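Local coordinates for sortase-like protein (Streptococcus suis, PDB 3RE9) that probably catalyses the transpeptidation that joins pilin subunits into surface pili, as a class C sortase seen here in an open form, at residues Tyr34-Ile44 with His73-Ile81. Sequence-based numbering, arbitrary orientation.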
loop_
_atom_site.group_PDB
_atom_site.type_symbol
_atom_site.label_atom_id
_atom_site.label_comp_id
_atom_site.label_asym_id
_atom_site.label_seq_id
_atom_site.Cartn_x
_atom_site.Cartn_y
_atom_site.Cartn_z
ATOM N N TYR A 34 9.134 -11.045 3.880
ATOM C CA TYR A 34 7.973 -10.713 3.040
ATOM C C TYR A 34 7.377 -11.956 2.368
ATOM O O TYR A 34 6.143 -12.128 2.360
ATOM C CB TYR A 34 8.267 -9.574 2.044
ATOM C CG TYR A 34 7.047 -9.165 1.247
ATOM C CD1 TYR A 34 5.881 -8.747 1.883
ATOM C CD2 TYR A 34 7.051 -9.217 -0.151
ATOM C CE1 TYR A 34 4.744 -8.407 1.152
ATOM C CE2 TYR A 34 5.928 -8.861 -0.892
ATOM C CZ TYR A 34 4.774 -8.458 -0.235
ATOM O OH TYR A 34 3.663 -8.106 -0.970
ATOM N N ALA A 35 8.253 -12.838 1.869
ATOM C CA ALA A 35 7.839 -14.165 1.372
ATOM C C ALA A 35 7.033 -15.023 2.371
ATOM O O ALA A 35 6.086 -15.688 1.991
ATOM C CB ALA A 35 9.057 -14.947 0.829
ATOM N N ARG A 36 7.439 -15.023 3.637
ATOM C CA ARG A 36 6.728 -15.702 4.709
ATOM C C ARG A 36 5.342 -15.079 4.969
ATOM O O ARG A 36 4.355 -15.792 5.129
ATOM C CB ARG A 36 7.562 -15.655 5.991
ATOM C CG ARG A 36 6.926 -16.389 7.160
ATOM C CD ARG A 36 7.499 -15.978 8.515
ATOM N NE ARG A 36 7.294 -14.555 8.752
ATOM C CZ ARG A 36 6.132 -14.013 9.133
ATOM N NH1 ARG A 36 5.050 -14.774 9.326
ATOM N NH2 ARG A 36 6.047 -12.701 9.325
ATOM N N MET A 37 5.273 -13.753 5.032
ATOM C CA MET A 37 3.994 -13.064 5.074
ATOM C C MET A 37 3.132 -13.435 3.859
ATOM O O MET A 37 1.919 -13.673 3.978
ATOM C CB MET A 37 4.223 -11.559 5.071
ATOM C CG MET A 37 4.780 -10.980 6.343
ATOM S SD MET A 37 5.031 -9.200 6.169
ATOM C CE MET A 37 6.800 -9.083 6.098
ATOM N N LEU A 38 3.757 -13.464 2.681
ATOM C CA LEU A 38 3.037 -13.829 1.457
ATOM C C LEU A 38 2.514 -15.269 1.548
ATOM O O LEU A 38 1.376 -15.556 1.190
ATOM C CB LEU A 38 3.924 -13.667 0.219
ATOM C CG LEU A 38 4.102 -12.302 -0.417
ATOM C CD1 LEU A 38 5.125 -12.388 -1.531
ATOM C CD2 LEU A 38 2.766 -11.835 -0.941
ATOM N N GLU A 39 3.346 -16.164 2.054
ATOM C CA GLU A 39 2.968 -17.569 2.129
ATOM C C GLU A 39 1.742 -17.717 3.034
ATOM O O GLU A 39 0.899 -18.588 2.827
ATOM C CB GLU A 39 4.164 -18.371 2.635
ATOM C CG GLU A 39 4.024 -19.875 2.718
ATOM C CD GLU A 39 5.293 -20.507 3.358
ATOM O OE1 GLU A 39 6.263 -19.750 3.670
ATOM O OE2 GLU A 39 5.324 -21.752 3.556
ATOM N N LEU A 40 1.617 -16.836 4.014
ATOM C CA LEU A 40 0.557 -16.978 5.006
ATOM C C LEU A 40 -0.605 -16.014 4.882
ATOM O O LEU A 40 -1.434 -15.976 5.793
ATOM C CB LEU A 40 1.138 -16.865 6.422
ATOM C CG LEU A 40 2.020 -18.019 6.869
ATOM C CD1 LEU A 40 3.051 -17.481 7.802
ATOM C CD2 LEU A 40 1.171 -19.074 7.530
ATOM N N HIS A 41 -0.680 -15.254 3.781
ATOM C CA HIS A 41 -1.706 -14.201 3.597
ATOM C C HIS A 41 -1.853 -13.360 4.854
ATOM O O HIS A 41 -2.983 -13.007 5.264
ATOM C CB HIS A 41 -3.065 -14.790 3.212
ATOM C CG HIS A 41 -2.966 -15.851 2.177
ATOM N ND1 HIS A 41 -3.131 -17.185 2.467
ATOM C CD2 HIS A 41 -2.654 -15.784 0.864
ATOM C CE1 HIS A 41 -2.940 -17.896 1.371
ATOM N NE2 HIS A 41 -2.663 -17.067 0.382
ATOM N N GLU A 42 -0.705 -13.070 5.466
ATOM C CA GLU A 42 -0.661 -12.512 6.798
ATOM C C GLU A 42 -1.255 -11.129 6.874
ATOM O O GLU A 42 -0.952 -10.275 6.042
ATOM C CB GLU A 42 0.777 -12.480 7.309
ATOM C CG GLU A 42 0.893 -11.974 8.736
ATOM C CD GLU A 42 2.215 -12.282 9.343
ATOM O OE1 GLU A 42 3.003 -11.326 9.522
ATOM O OE2 GLU A 42 2.473 -13.481 9.609
ATOM N N LYS A 43 -2.090 -10.913 7.891
ATOM C CA LYS A 43 -2.709 -9.600 8.136
ATOM C C LYS A 43 -1.657 -8.556 8.545
ATOM O O LYS A 43 -0.847 -8.794 9.434
ATOM C CB LYS A 43 -3.822 -9.723 9.183
ATOM C CG LYS A 43 -4.733 -8.538 9.245
ATOM C CD LYS A 43 -5.594 -8.591 10.481
ATOM C CE LYS A 43 -6.449 -7.338 10.580
ATOM N NZ LYS A 43 -7.780 -7.546 11.208
ATOM N N ILE A 44 -1.653 -7.412 7.878
ATOM C CA ILE A 44 -0.711 -6.347 8.216
ATOM C C ILE A 44 -1.338 -5.289 9.118
ATOM O O ILE A 44 -0.691 -4.797 10.051
ATOM C CB ILE A 44 -0.114 -5.664 6.969
ATOM C CG1 ILE A 44 0.783 -6.629 6.175
ATOM C CG2 ILE A 44 0.683 -4.411 7.397
ATOM C CD1 ILE A 44 1.190 -6.079 4.795
ATOM N N HIS A 73 -1.718 -5.987 -0.294
ATOM C CA HIS A 73 -0.476 -5.231 -0.472
ATOM C C HIS A 73 0.192 -5.751 -1.727
ATOM O O HIS A 73 0.451 -6.953 -1.851
ATOM C CB HIS A 73 0.453 -5.437 0.720
ATOM C CG HIS A 73 1.839 -4.947 0.482
ATOM N ND1 HIS A 73 2.886 -5.792 0.192
ATOM C CD2 HIS A 73 2.350 -3.693 0.463
ATOM C CE1 HIS A 73 3.981 -5.081 -0.010
ATOM N NE2 HIS A 73 3.681 -3.806 0.146
ATOM N N LEU A 74 0.454 -4.835 -2.654
ATOM C CA LEU A 74 0.989 -5.181 -3.953
ATOM C C LEU A 74 2.425 -5.657 -3.807
ATOM O O LEU A 74 3.323 -4.872 -3.466
ATOM C CB LEU A 74 0.903 -3.988 -4.911
ATOM C CG LEU A 74 1.289 -4.215 -6.384
ATOM C CD1 LEU A 74 0.455 -5.355 -7.020
ATOM C CD2 LEU A 74 1.117 -2.949 -7.191
ATOM N N GLU A 75 2.646 -6.937 -4.091
ATOM C CA GLU A 75 3.990 -7.453 -4.046
ATOM C C GLU A 75 4.863 -6.619 -4.962
ATOM O O GLU A 75 4.512 -6.351 -6.110
ATOM C CB GLU A 75 4.108 -8.985 -4.297
ATOM C CG GLU A 75 3.198 -9.614 -5.316
ATOM C CD GLU A 75 1.787 -9.869 -4.801
ATOM O OE1 GLU A 75 1.538 -10.898 -4.166
ATOM O OE2 GLU A 75 0.892 -9.076 -5.102
ATOM N N GLY A 76 5.990 -6.168 -4.428
ATOM C CA GLY A 76 6.936 -5.437 -5.243
ATOM C C GLY A 76 7.040 -4.014 -4.794
ATOM O O GLY A 76 7.950 -3.327 -5.204
ATOM N N THR A 77 6.121 -3.604 -3.913
ATOM C CA THR A 77 6.063 -2.233 -3.354
ATOM C C THR A 77 6.393 -2.220 -1.840
ATOM O O THR A 77 6.332 -3.256 -1.181
ATOM C CB THR A 77 4.685 -1.568 -3.627
ATOM O OG1 THR A 77 3.686 -2.191 -2.825
ATOM C CG2 THR A 77 4.297 -1.683 -5.110
ATOM N N SER A 78 6.783 -1.077 -1.295
ATOM C CA SER A 78 7.149 -1.008 0.130
ATOM C C SER A 78 6.094 -1.607 1.088
ATOM O O SER A 78 4.899 -1.548 0.836
ATOM C CB SER A 78 7.457 0.446 0.540
ATOM O OG SER A 78 8.282 1.123 -0.407
ATOM N N LEU A 79 6.540 -2.211 2.183
ATOM C CA LEU A 79 5.628 -2.552 3.269
ATOM C C LEU A 79 5.146 -1.246 3.959
ATOM O O LEU A 79 5.919 -0.270 4.048
ATOM C CB LEU A 79 6.273 -3.542 4.237
ATOM C CG LEU A 79 6.392 -4.974 3.702
ATOM C CD1 LEU A 79 7.312 -5.838 4.601
ATOM C CD2 LEU A 79 5.034 -5.631 3.576
ATOM N N PRO A 80 3.863 -1.214 4.403
ATOM C CA PRO A 80 3.221 0.024 4.898
ATOM C C PRO A 80 3.608 0.425 6.330
ATOM O O PRO A 80 2.772 0.455 7.243
ATOM C CB PRO A 80 1.710 -0.277 4.785
ATOM C CG PRO A 80 1.591 -1.783 4.839
ATOM C CD PRO A 80 2.951 -2.384 4.444
ATOM N N ILE A 81 4.879 0.781 6.499
ATOM C CA ILE A 81 5.449 1.167 7.793
ATOM C C ILE A 81 6.052 2.579 7.701
ATOM O O ILE A 81 6.689 3.073 8.662
ATOM C CB ILE A 81 6.518 0.143 8.299
ATOM C CG1 ILE A 81 7.704 0.071 7.330
ATOM C CG2 ILE A 81 5.877 -1.245 8.586
ATOM C CD1 ILE A 81 9.024 -0.462 7.956
#
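Y34 and L79 face each other with their CA atoms 8.5 Å apart, where the last turns of helix 21-39 lie against the irregular loop that follows strand 71-73, and I44, at the start of the next strand, comes about as near P80. Y34 makes the largest single contribution. With CG anti to the backbone N (chi1 -176°), its ring extends from the helix into the loop, and OH forms a 2.7 Å hydrogen bond with ND1 of H73, entering near the plane of the imidazole. The bond is bent, and the two rings approach obliquely, with planes at 88°. On its other nitrogen, H73 NE2 donates to S78 O at 2.7 Å, from above the carbonyl plane, and more weakly to T77 O. Both ring nitrogens are thus engaged, which should fix the rotation of the imidazole and tie the helix to the far limb of the loop. That limb is reached through a type II beta turn, L74 to T77, in which L74 O accepts from both N and OG1 of T77. The contact seats the end of helix 21-39 on the loop joining two strands of the sortase beta-barrel. L79 packs between several partners: CD2 lies over one face of the H73 imidazole, offset toward its rim, and 3.6 Å from Y34 CD1, while CD1 meets M37 CE tip to tip. I44 CG2 likewise reaches P80 CG end-on, at 3.8 Å, and its CD1 packs against L79 CD2. Near CE2 of the tyrosine ring, E75 CB lies in the ring plane; L38 CD2 touches E75 OE1, and OE2 is hydrogen-bonded to T62 OG1. A Schellman motif with H41 at C-prime ends the helix.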